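Local coordinates for RagB/SusD family nutrient uptake outer membrane protein (Bacteroides thetaiotaomicron, PDB 7KV2) that probably binds beta-glucan at the bacterial cell surface as a SusD-family outer-membrane protein serving nutrient uptake in the gut, at residues G267-E272 with E276-D281; D80-G85 with V478-G483; W157-W162 with V228-D233. All coordinates share one frame; numbering follows the deposited sequence.

Contact 1: residues G267-E272 with E276-D281. With EDO (1,2-ethanediol), chain F.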
loop_
_atom_site.group_PDB
_atom_site.type_symbol
_atom_site.label_atom_id
_atom_site.label_comp_id
_atom_site.label_asym_id
_atom_site.label_seq_id
_atom_site.Cartn_x
_atom_site.Cartn_y
_atom_site.Cartn_z
ATOM N N GLY A 267 3.695 13.868 10.127
ATOM C CA GLY A 267 4.013 12.468 10.460
ATOM C C GLY A 267 4.767 11.754 9.357
ATOM O O GLY A 267 5.196 10.608 9.606
ATOM N N GLU A 268 5.003 12.413 8.215
ATOM C CA GLU A 268 5.789 11.811 7.114
ATOM C C GLU A 268 7.214 11.551 7.606
ATOM O O GLU A 268 7.854 12.461 8.197
ATOM C CB GLU A 268 5.779 12.668 5.856
ATOM C CG GLU A 268 4.384 12.799 5.253
ATOM C CD GLU A 268 4.370 13.613 3.962
ATOM O OE1 GLU A 268 5.328 14.372 3.726
ATOM O OE2 GLU A 268 3.374 13.534 3.199
ATOM N N TRP A 269 7.719 10.354 7.328
ATOM C CA TRP A 269 9.115 9.950 7.656
ATOM C C TRP A 269 9.390 10.197 9.147
ATOM O O TRP A 269 10.511 10.644 9.488
ATOM C CB TRP A 269 10.127 10.652 6.713
ATOM C CG TRP A 269 9.919 10.191 5.284
ATOM C CD1 TRP A 269 9.374 10.897 4.251
ATOM C CD2 TRP A 269 10.189 8.881 4.757
ATOM N NE1 TRP A 269 9.322 10.120 3.107
ATOM C CE2 TRP A 269 9.834 8.887 3.394
ATOM C CE3 TRP A 269 10.749 7.720 5.289
ATOM C CZ2 TRP A 269 10.009 7.767 2.583
ATOM C CZ3 TRP A 269 10.983 6.635 4.465
ATOM C CH2 TRP A 269 10.588 6.657 3.140
ATOM N N SER A 270 8.436 9.848 9.996
ATOM C CA SER A 270 8.559 9.963 11.470
ATOM C C SER A 270 9.426 8.808 11.988
ATOM O O SER A 270 9.881 7.930 11.210
ATOM C CB SER A 270 7.226 9.883 12.115
ATOM O OG SER A 270 6.753 8.543 12.024
ATOM N N ILE A 271 9.535 8.703 13.307
ATOM C CA ILE A 271 10.304 7.573 13.891
ATOM C C ILE A 271 9.606 6.248 13.580
ATOM O O ILE A 271 10.260 5.196 13.603
ATOM C CB ILE A 271 10.514 7.786 15.386
ATOM C CG1 ILE A 271 11.641 6.856 15.858
ATOM C CG2 ILE A 271 9.217 7.642 16.159
ATOM C CD1 ILE A 271 12.454 7.440 16.947
ATOM N N GLU A 272 8.316 6.289 13.245
ATOM C CA GLU A 272 7.546 5.064 12.930
ATOM C C GLU A 272 7.734 4.624 11.476
ATOM O O GLU A 272 7.409 3.468 11.171
ATOM C CB GLU A 272 6.069 5.330 13.161
ATOM C CG GLU A 272 5.286 4.052 13.203
ATOM C CD GLU A 272 4.012 4.066 13.967
ATOM O OE1 GLU A 272 3.871 4.912 14.875
ATOM O OE2 GLU A 272 3.173 3.216 13.638
ATOM N N GLU A 276 7.867 4.914 2.800
ATOM C CA GLU A 276 6.738 5.681 2.185
ATOM C C GLU A 276 7.049 5.886 0.712
ATOM O O GLU A 276 8.224 5.885 0.324
ATOM C CB GLU A 276 6.494 7.024 2.860
ATOM C CG GLU A 276 6.553 6.936 4.365
ATOM C CD GLU A 276 6.146 8.209 5.100
ATOM O OE1 GLU A 276 5.744 9.197 4.445
ATOM O OE2 GLU A 276 6.220 8.187 6.333
ATOM N N ILE A 277 5.987 6.078 -0.058
ATOM C CA ILE A 277 6.073 6.623 -1.415
ATOM C C ILE A 277 5.799 8.115 -1.316
ATOM O O ILE A 277 4.716 8.505 -0.837
ATOM C CB ILE A 277 5.108 5.872 -2.337
ATOM C CG1 ILE A 277 5.549 4.406 -2.423
ATOM C CG2 ILE A 277 5.064 6.583 -3.688
ATOM C CD1 ILE A 277 4.613 3.523 -3.217
ATOM N N ASN A 278 6.765 8.909 -1.762
ATOM C CA ASN A 278 6.742 10.394 -1.635
ATOM C C ASN A 278 5.767 10.985 -2.632
ATOM O O ASN A 278 5.852 10.630 -3.818
ATOM C CB ASN A 278 8.115 10.998 -1.885
ATOM C CG ASN A 278 9.083 10.651 -0.782
ATOM O OD1 ASN A 278 8.657 10.397 0.328
ATOM N ND2 ASN A 278 10.359 10.529 -1.110
ATOM N N TYR A 279 4.951 11.905 -2.153
ATOM C CA TYR A 279 4.096 12.807 -2.957
ATOM C C TYR A 279 4.243 14.216 -2.422
ATOM O O TYR A 279 4.464 14.315 -1.207
ATOM C CB TYR A 279 2.650 12.339 -2.845
ATOM C CG TYR A 279 2.351 11.057 -3.579
ATOM C CD1 TYR A 279 2.334 11.043 -4.965
ATOM C CD2 TYR A 279 2.037 9.880 -2.911
ATOM C CE1 TYR A 279 1.950 9.917 -5.661
ATOM C CE2 TYR A 279 1.709 8.715 -3.596
ATOM C CZ TYR A 279 1.655 8.749 -4.978
ATOM O OH TYR A 279 1.293 7.651 -5.688
ATOM N N LYS A 280 4.157 15.245 -3.280
ATOM C CA LYS A 280 4.259 16.657 -2.798
ATOM C C LYS A 280 3.198 17.540 -3.473
ATOM O O LYS A 280 2.836 17.266 -4.622
ATOM C CB LYS A 280 5.676 17.170 -3.079
ATOM C CG LYS A 280 5.969 17.289 -4.561
ATOM C CD LYS A 280 7.121 18.192 -4.942
ATOM C CE LYS A 280 6.978 18.711 -6.363
ATOM N NZ LYS A 280 8.264 19.231 -6.867
ATOM N N ASP A 281 2.755 18.599 -2.800
ATOM C CA ASP A 281 1.943 19.655 -3.476
ATOM C C ASP A 281 2.831 20.852 -3.866
ATOM O O ASP A 281 2.373 21.615 -4.698
ATOM C CB ASP A 281 0.762 20.135 -2.635
ATOM C CG ASP A 281 1.128 20.940 -1.403
ATOM O OD1 ASP A 281 2.142 20.576 -0.764
ATOM O OD2 ASP A 281 0.387 21.918 -1.090
HETATM C C1 EDO F . 7.265 15.513 7.716
HETATM O O1 EDO F . 8.620 15.055 7.526
HETATM C C2 EDO F . 6.759 16.561 6.728
HETATM O O2 EDO F . 6.894 16.267 5.336
HETATM O O HOH W 1 4.156 8.465 8.346
#

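Contact 2: residues D80-G85 with V478-G483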
loop_
_atom_site.group_PDB
_atom_site.type_symbol
_atom_site.label_atom_id
_atom_site.label_comp_id
_atom_site.label_asym_id
_atom_site.label_seq_id
_atom_site.Cartn_x
_atom_site.Cartn_y
_atom_site.Cartn_z
ATOM N N ASP A 80 -13.462 -3.943 5.030
ATOM C CA ASP A 80 -13.316 -2.692 5.838
ATOM C C ASP A 80 -13.950 -1.484 5.158
ATOM O O ASP A 80 -14.447 -0.578 5.879
ATOM C CB ASP A 80 -11.839 -2.387 6.105
ATOM C CG ASP A 80 -11.184 -3.364 7.054
ATOM O OD1 ASP A 80 -11.908 -3.973 7.862
ATOM O OD2 ASP A 80 -9.976 -3.556 6.922
ATOM N N LEU A 81 -13.927 -1.454 3.826
ATOM C CA LEU A 81 -14.394 -0.328 2.995
ATOM C C LEU A 81 -15.470 -0.834 2.060
ATOM O O LEU A 81 -15.452 -2.072 1.722
ATOM C CB LEU A 81 -13.229 0.221 2.158
ATOM C CG LEU A 81 -11.937 0.549 2.891
ATOM C CD1 LEU A 81 -10.885 1.026 1.889
ATOM C CD2 LEU A 81 -12.161 1.633 3.945
ATOM N N TRP A 82 -16.267 0.070 1.538
ATOM C CA TRP A 82 -17.062 -0.190 0.321
ATOM C C TRP A 82 -16.280 0.331 -0.900
ATOM O O TRP A 82 -15.060 0.691 -0.782
ATOM C CB TRP A 82 -18.460 0.424 0.466
ATOM C CG TRP A 82 -19.263 -0.169 1.585
ATOM C CD1 TRP A 82 -19.830 0.528 2.618
ATOM C CD2 TRP A 82 -19.619 -1.552 1.796
ATOM N NE1 TRP A 82 -20.502 -0.315 3.460
ATOM C CE2 TRP A 82 -20.428 -1.593 2.951
ATOM C CE3 TRP A 82 -19.421 -2.744 1.075
ATOM C CZ2 TRP A 82 -20.949 -2.794 3.456
ATOM C CZ3 TRP A 82 -19.973 -3.925 1.551
ATOM C CH2 TRP A 82 -20.685 -3.953 2.755
ATOM N N VAL A 83 -16.915 0.340 -2.072
ATOM C CA VAL A 83 -16.238 0.758 -3.326
ATOM C C VAL A 83 -16.695 2.164 -3.689
ATOM O O VAL A 83 -15.834 3.007 -4.003
ATOM C CB VAL A 83 -16.469 -0.272 -4.446
ATOM C CG1 VAL A 83 -15.772 0.179 -5.711
ATOM C CG2 VAL A 83 -15.999 -1.660 -4.027
ATOM N N GLY A 84 -17.993 2.424 -3.628
ATOM C CA GLY A 84 -18.571 3.759 -3.810
ATOM C C GLY A 84 -18.590 4.214 -5.271
ATOM O O GLY A 84 -18.683 3.360 -6.162
ATOM N N GLY A 85 -18.466 5.529 -5.485
ATOM C CA GLY A 85 -18.671 6.165 -6.797
ATOM C C GLY A 85 -20.145 6.355 -7.077
ATOM O O GLY A 85 -20.986 6.184 -6.137
ATOM N N VAL A 478 -17.734 -13.162 2.877
ATOM C CA VAL A 478 -19.021 -13.830 2.513
ATOM C C VAL A 478 -20.053 -12.759 2.185
ATOM O O VAL A 478 -19.829 -11.571 2.466
ATOM C CB VAL A 478 -19.498 -14.765 3.649
ATOM C CG1 VAL A 478 -18.494 -15.863 3.904
ATOM C CG2 VAL A 478 -19.813 -14.024 4.942
ATOM N N PRO A 479 -21.206 -13.131 1.569
ATOM C CA PRO A 479 -22.228 -12.148 1.221
ATOM C C PRO A 479 -22.663 -11.337 2.447
ATOM O O PRO A 479 -22.771 -11.886 3.550
ATOM C CB PRO A 479 -23.339 -13.002 0.590
ATOM C CG PRO A 479 -22.559 -14.170 0.000
ATOM C CD PRO A 479 -21.545 -14.489 1.074
ATOM N N ASP A 480 -22.882 -10.035 2.246
ATOM C CA ASP A 480 -23.300 -9.116 3.324
ATOM C C ASP A 480 -24.817 -8.907 3.273
ATOM O O ASP A 480 -25.468 -9.238 2.259
ATOM C CB ASP A 480 -22.544 -7.776 3.273
ATOM C CG ASP A 480 -22.685 -7.106 1.927
ATOM O OD1 ASP A 480 -23.814 -6.690 1.596
ATOM O OD2 ASP A 480 -21.657 -7.017 1.195
ATOM N N ALA A 481 -25.326 -8.303 4.327
ATOM C CA ALA A 481 -26.754 -7.983 4.513
ATOM C C ALA A 481 -27.152 -6.761 3.686
ATOM O O ALA A 481 -28.357 -6.424 3.683
ATOM C CB ALA A 481 -27.053 -7.781 5.995
ATOM N N TYR A 482 -26.233 -6.100 2.978
ATOM C CA TYR A 482 -26.559 -4.917 2.138
ATOM C C TYR A 482 -26.852 -5.344 0.695
ATOM O O TYR A 482 -27.316 -4.508 -0.079
ATOM C CB TYR A 482 -25.392 -3.921 2.128
ATOM C CG TYR A 482 -25.084 -3.350 3.493
ATOM C CD1 TYR A 482 -24.258 -4.007 4.384
ATOM C CD2 TYR A 482 -25.659 -2.161 3.900
ATOM C CE1 TYR A 482 -23.996 -3.498 5.648
ATOM C CE2 TYR A 482 -25.409 -1.628 5.156
ATOM C CZ TYR A 482 -24.576 -2.307 6.037
ATOM O OH TYR A 482 -24.309 -1.774 7.270
ATOM N N GLY A 483 -26.517 -6.577 0.342
ATOM C CA GLY A 483 -26.570 -7.032 -1.056
ATOM C C GLY A 483 -25.452 -6.462 -1.913
ATOM O O GLY A 483 -25.615 -6.445 -3.137
HETATM O O HOH W 2 -21.648 -0.174 6.241
#

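Contact 3: residues W157-W162 with V228-D233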
loop_
_atom_site.group_PDB
_atom_site.type_symbol
_atom_site.label_atom_id
_atom_site.label_comp_id
_atom_site.label_asym_id
_atom_site.label_seq_id
_atom_site.Cartn_x
_atom_site.Cartn_y
_atom_site.Cartn_z
ATOM N N TRP A 157 3.976 -6.396 -6.560
ATOM C CA TRP A 157 2.648 -5.854 -6.931
ATOM C C TRP A 157 1.971 -6.904 -7.849
ATOM O O TRP A 157 0.811 -7.247 -7.649
ATOM C CB TRP A 157 2.806 -4.530 -7.664
ATOM C CG TRP A 157 3.105 -3.311 -6.827
ATOM C CD1 TRP A 157 3.079 -3.186 -5.474
ATOM C CD2 TRP A 157 3.404 -2.006 -7.347
ATOM N NE1 TRP A 157 3.353 -1.891 -5.115
ATOM C CE2 TRP A 157 3.540 -1.141 -6.238
ATOM C CE3 TRP A 157 3.552 -1.480 -8.632
ATOM C CZ2 TRP A 157 3.865 0.203 -6.377
ATOM C CZ3 TRP A 157 3.813 -0.124 -8.774
ATOM C CH2 TRP A 157 3.950 0.706 -7.650
ATOM N N VAL A 158 2.672 -7.383 -8.875
ATOM C CA VAL A 158 2.032 -8.338 -9.831
ATOM C C VAL A 158 1.965 -9.745 -9.250
ATOM O O VAL A 158 0.986 -10.430 -9.568
ATOM C CB VAL A 158 2.651 -8.285 -11.239
ATOM C CG1 VAL A 158 2.148 -7.084 -12.018
ATOM C CG2 VAL A 158 4.165 -8.312 -11.217
ATOM N N TRP A 159 2.914 -10.147 -8.426
ATOM C CA TRP A 159 2.914 -11.464 -7.741
ATOM C C TRP A 159 1.650 -11.582 -6.881
ATOM O O TRP A 159 0.896 -12.602 -6.975
ATOM C CB TRP A 159 4.190 -11.646 -6.939
ATOM C CG TRP A 159 4.302 -12.911 -6.145
ATOM C CD1 TRP A 159 4.338 -14.191 -6.634
ATOM C CD2 TRP A 159 4.419 -13.026 -4.716
ATOM N NE1 TRP A 159 4.473 -15.085 -5.611
ATOM C CE2 TRP A 159 4.494 -14.402 -4.416
ATOM C CE3 TRP A 159 4.426 -12.109 -3.657
ATOM C CZ2 TRP A 159 4.624 -14.866 -3.114
ATOM C CZ3 TRP A 159 4.555 -12.562 -2.365
ATOM C CH2 TRP A 159 4.679 -13.931 -2.094
ATOM N N LYS A 160 1.393 -10.565 -6.052
ATOM C CA LYS A 160 0.230 -10.614 -5.146
ATOM C C LYS A 160 -1.064 -10.584 -5.951
ATOM O O LYS A 160 -1.939 -11.378 -5.616
ATOM C CB LYS A 160 0.282 -9.492 -4.087
ATOM C CG LYS A 160 1.218 -9.846 -2.949
ATOM C CD LYS A 160 0.984 -9.021 -1.715
ATOM C CE LYS A 160 1.572 -9.682 -0.501
ATOM N NZ LYS A 160 1.255 -8.890 0.704
ATOM N N PHE A 161 -1.248 -9.650 -6.880
ATOM C CA PHE A 161 -2.569 -9.435 -7.510
ATOM C C PHE A 161 -2.816 -10.527 -8.568
ATOM O O PHE A 161 -3.966 -10.911 -8.677
ATOM C CB PHE A 161 -2.727 -8.052 -8.120
ATOM C CG PHE A 161 -3.005 -6.974 -7.079
ATOM C CD1 PHE A 161 -4.294 -6.725 -6.626
ATOM C CD2 PHE A 161 -1.970 -6.185 -6.583
ATOM C CE1 PHE A 161 -4.546 -5.750 -5.662
ATOM C CE2 PHE A 161 -2.216 -5.182 -5.639
ATOM C CZ PHE A 161 -3.501 -4.963 -5.189
ATOM N N TRP A 162 -1.794 -10.964 -9.294
ATOM C CA TRP A 162 -2.026 -11.886 -10.452
ATOM C C TRP A 162 -1.275 -13.227 -10.323
ATOM O O TRP A 162 -1.746 -14.196 -10.970
ATOM C CB TRP A 162 -1.668 -11.185 -11.751
ATOM C CG TRP A 162 -2.640 -10.150 -12.202
ATOM C CD1 TRP A 162 -3.816 -10.365 -12.848
ATOM C CD2 TRP A 162 -2.505 -8.728 -12.056
ATOM N NE1 TRP A 162 -4.415 -9.178 -13.137
ATOM C CE2 TRP A 162 -3.632 -8.153 -12.662
ATOM C CE3 TRP A 162 -1.553 -7.894 -11.444
ATOM C CZ2 TRP A 162 -3.814 -6.773 -12.741
ATOM C CZ3 TRP A 162 -1.715 -6.534 -11.557
ATOM C CH2 TRP A 162 -2.855 -5.983 -12.136
ATOM N N VAL A 228 7.802 -13.589 2.449
ATOM C CA VAL A 228 8.007 -14.842 3.245
ATOM C C VAL A 228 6.683 -15.231 3.901
ATOM O O VAL A 228 6.271 -16.425 3.804
ATOM C CB VAL A 228 9.132 -14.713 4.283
ATOM C CG1 VAL A 228 9.097 -15.827 5.300
ATOM C CG2 VAL A 228 10.492 -14.635 3.619
ATOM N N MET A 229 5.989 -14.259 4.498
ATOM C CA MET A 229 4.759 -14.585 5.244
ATOM C C MET A 229 3.627 -14.837 4.260
ATOM O O MET A 229 2.820 -15.767 4.520
ATOM C CB MET A 229 4.419 -13.500 6.266
ATOM C CG MET A 229 5.447 -13.452 7.374
ATOM S SD MET A 229 5.330 -11.958 8.432
ATOM C CE MET A 229 3.948 -12.491 9.426
ATOM N N TYR A 230 3.556 -14.107 3.150
ATOM C CA TYR A 230 2.439 -14.332 2.201
ATOM C C TYR A 230 2.590 -15.731 1.556
ATOM O O TYR A 230 1.589 -16.351 1.209
ATOM C CB TYR A 230 2.353 -13.273 1.111
ATOM C CG TYR A 230 1.048 -13.351 0.361
ATOM C CD1 TYR A 230 -0.153 -13.108 1.005
ATOM C CD2 TYR A 230 0.993 -13.721 -0.970
ATOM C CE1 TYR A 230 -1.367 -13.226 0.347
ATOM C CE2 TYR A 230 -0.212 -13.818 -1.652
ATOM C CZ TYR A 230 -1.403 -13.598 -0.978
ATOM O OH TYR A 230 -2.601 -13.667 -1.624
ATOM N N GLN A 231 3.830 -16.167 1.366
ATOM C CA GLN A 231 4.162 -17.481 0.733
ATOM C C GLN A 231 3.929 -18.622 1.729
ATOM O O GLN A 231 3.844 -19.767 1.280
ATOM C CB GLN A 231 5.623 -17.483 0.298
ATOM C CG GLN A 231 6.061 -18.784 -0.395
ATOM C CD GLN A 231 5.366 -18.988 -1.715
ATOM O OE1 GLN A 231 4.737 -18.085 -2.256
ATOM N NE2 GLN A 231 5.503 -20.187 -2.288
ATOM N N ASN A 232 3.882 -18.320 3.017
ATOM C CA ASN A 232 3.833 -19.298 4.129
ATOM C C ASN A 232 5.130 -20.108 4.071
ATOM O O ASN A 232 5.070 -21.349 4.237
ATOM C CB ASN A 232 2.569 -20.164 4.091
ATOM C CG ASN A 232 1.358 -19.426 4.639
ATOM O OD1 ASN A 232 0.476 -19.042 3.900
ATOM N ND2 ASN A 232 1.331 -19.156 5.930
ATOM N N ASP A 233 6.251 -19.431 3.806
ATOM C CA ASP A 233 7.573 -20.109 3.649
ATOM C C ASP A 233 8.207 -20.247 5.030
ATOM O O ASP A 233 9.069 -19.411 5.407
ATOM C CB ASP A 233 8.463 -19.399 2.642
ATOM C CG ASP A 233 9.819 -20.069 2.502
ATOM O OD1 ASP A 233 9.983 -21.222 3.058
ATOM O OD2 ASP A 233 10.697 -19.412 1.907
HETATM O O HOH W 3 3.579 -18.068 -4.643
HETATM O O HOH W 4 -2.491 -13.584 -4.274
#

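Contact 1: residues G267-E272 with E276-D281
The indole of W269 lies on the extended side chain of E276, and this stack is the tight part of the contact. E276 CG sits over the centre of the six-membered ring, 4.0 Å from its centroid, a CH-pi contact, while E276 CB meets W269 CZ2 at 3.6 Å. The carboxylate runs on under the indole, the two planes only 11° apart. At its end, E276 OE2 accepts from W269 N at 2.8 Å in a nearly straight bond that arrives from above the carboxylate plane, not within it. Water 1 bridges G267 O (2.7 Å) and E276 OE2 (2.9 Å). E276 OE2 is also bonded to S273 OG, and E276 OE1 is held by N399 ND2, which together should fix the rotation of the carboxylate.

The looser side belongs to partly exposed E268 and exposed N278. N278 OD1 accepts from W269 NE1 at 2.9 Å, in the ring plane and in the carbonyl plane, and N278 ND2 reaches Y212 O. A 1,2-ethanediol molecule, probably from the crystallisation liquor, donates from O1 to E268 O and from O2 to E268 OE1. The type II beta turn G267 to S270, closed by a weak bond, and the ST turn at S270 shape the loop that folds back over strand 273-277, which pairs antiparallel with strand 400-404.

Contact 2: residues D80-G85 with V478-G483
W82 pushes the benzo end of its indole against D480 and Y482, two residues of a turn nearly 400 positions further along the chain. Just before it in sequence, D80 OD1 forms a salt bridge with R331 NH1.

At W82 the chain turns its side chain to the later loop, with CG opposite the carbonyl carbon (chi1 -63°), which sends the indole toward the D480-G483 turn. Its six-membered ring presents an edge to the face of Y482 in an offset edge-to-face pair, centroids 5.3 Å apart and planes at 68°. The closest atoms are W82 CZ2 and Y482 CD1 at 3.6 Å. Beside this, D480 OD2 comes to the ring edge, near its plane, 3.5 Å from W82 CZ3; such a meeting of carboxylate oxygen and ring C-H edge is probably mildly favourable. On the pyrrole side, W82 NE1 donates in the ring plane to water 2 at 3.0 Å; that water gives only a weak bond to Y482 OH. The stronger polar partners lie outside the two loops, R485 N for D480 OD2 and E327 OE2 for Y482 OH, while R325 makes a cation-pi contact with the indole and Y484 meets it edge-to-face.

Further on, V83 packs on helix 92-98. In the facing loop, D480 OD1 accepts from Y482 N at 2.8 Å through its anti lone pair, and also takes Y484 N. The result is an Asx turn within the type I beta turn D480 to G483, whose own closing bond, G483 N to D480 O, is weak; this is the frame that offers carboxylate and tyrosine to the indole.

Contact 3: residues W157-W162 with V228-D233
Two helices of the alpha-helical, tetratricopeptide-repeat-like part of this SusD-family protein, 137-162 and 217-231, pack here near their C-terminal ends through a buried cluster of W159, K160, Y230 and Q231. Y230 points at the other helix and meets W159 with its edge and K160 with a face. The edge is turned to the face of W159, an offset edge-to-face pair with centroids 5.6 Å apart and planes at 83°; the nearest atoms are W159 CH2 and Y230 CD2, 3.9 Å apart. K160 CE lies over one face of the Y230 ring, 4.2 Å from the centroid, a CH-pi contact displaced toward the rim. The extended lysine chain carries NZ on, away from the ring, to a salt bridge with E226 OE2, one turn earlier on the same helix as Y230.

With CG anti to the backbone N (chi1 177°), the W159 side chain reaches across to Y230, the two running past each other in opposite directions. Helix 183-200 packs on the indole through L186 and M190, while helix 463-469 touches Y230 through I468 and R469, so the pair sits inside a bundle. Helix 217-231 ends just after the cluster in a Schellman motif, with N232 at positive phi, N232 N bonded back to M229 O and D233 N to V228 O.

Two waters link the polar atoms. Water 4 donates to K160 O and accepts from Y230 OH at 2.7 Å. W159 NE1 donates to A183 O and, in a long bond of 3.3 Å, to water 3, which in turn donates to Q231 OE1. Q231 NE2 goes to D184 OD1, and the bend at chi2 sets Q231 OE1 against the indole edge, in the ring plane, 3.3 Å from W159 CZ2.

How the contacts relate
From the N terminus, the first half of contact 2 comes earliest, at 80-85, and its loop closes only at 478-483, so most of the modelled chain lies between. Contacts 3 and 1 are both nested inside that loop and follow one another in series. Contact 3 closes first, joining helices 137-162 and 217-231 across 65 residues; contact 1 then closes a very short loop, folding 267-272 back on the end of strand 273-277. Contacts 1 and 2 lie on opposite sides of the chain's centre, their centres about 31 Å apart. Contact 2 thus ties an early loop to a late one, contact 3 two helices, and contact 1 a loop to its own strand.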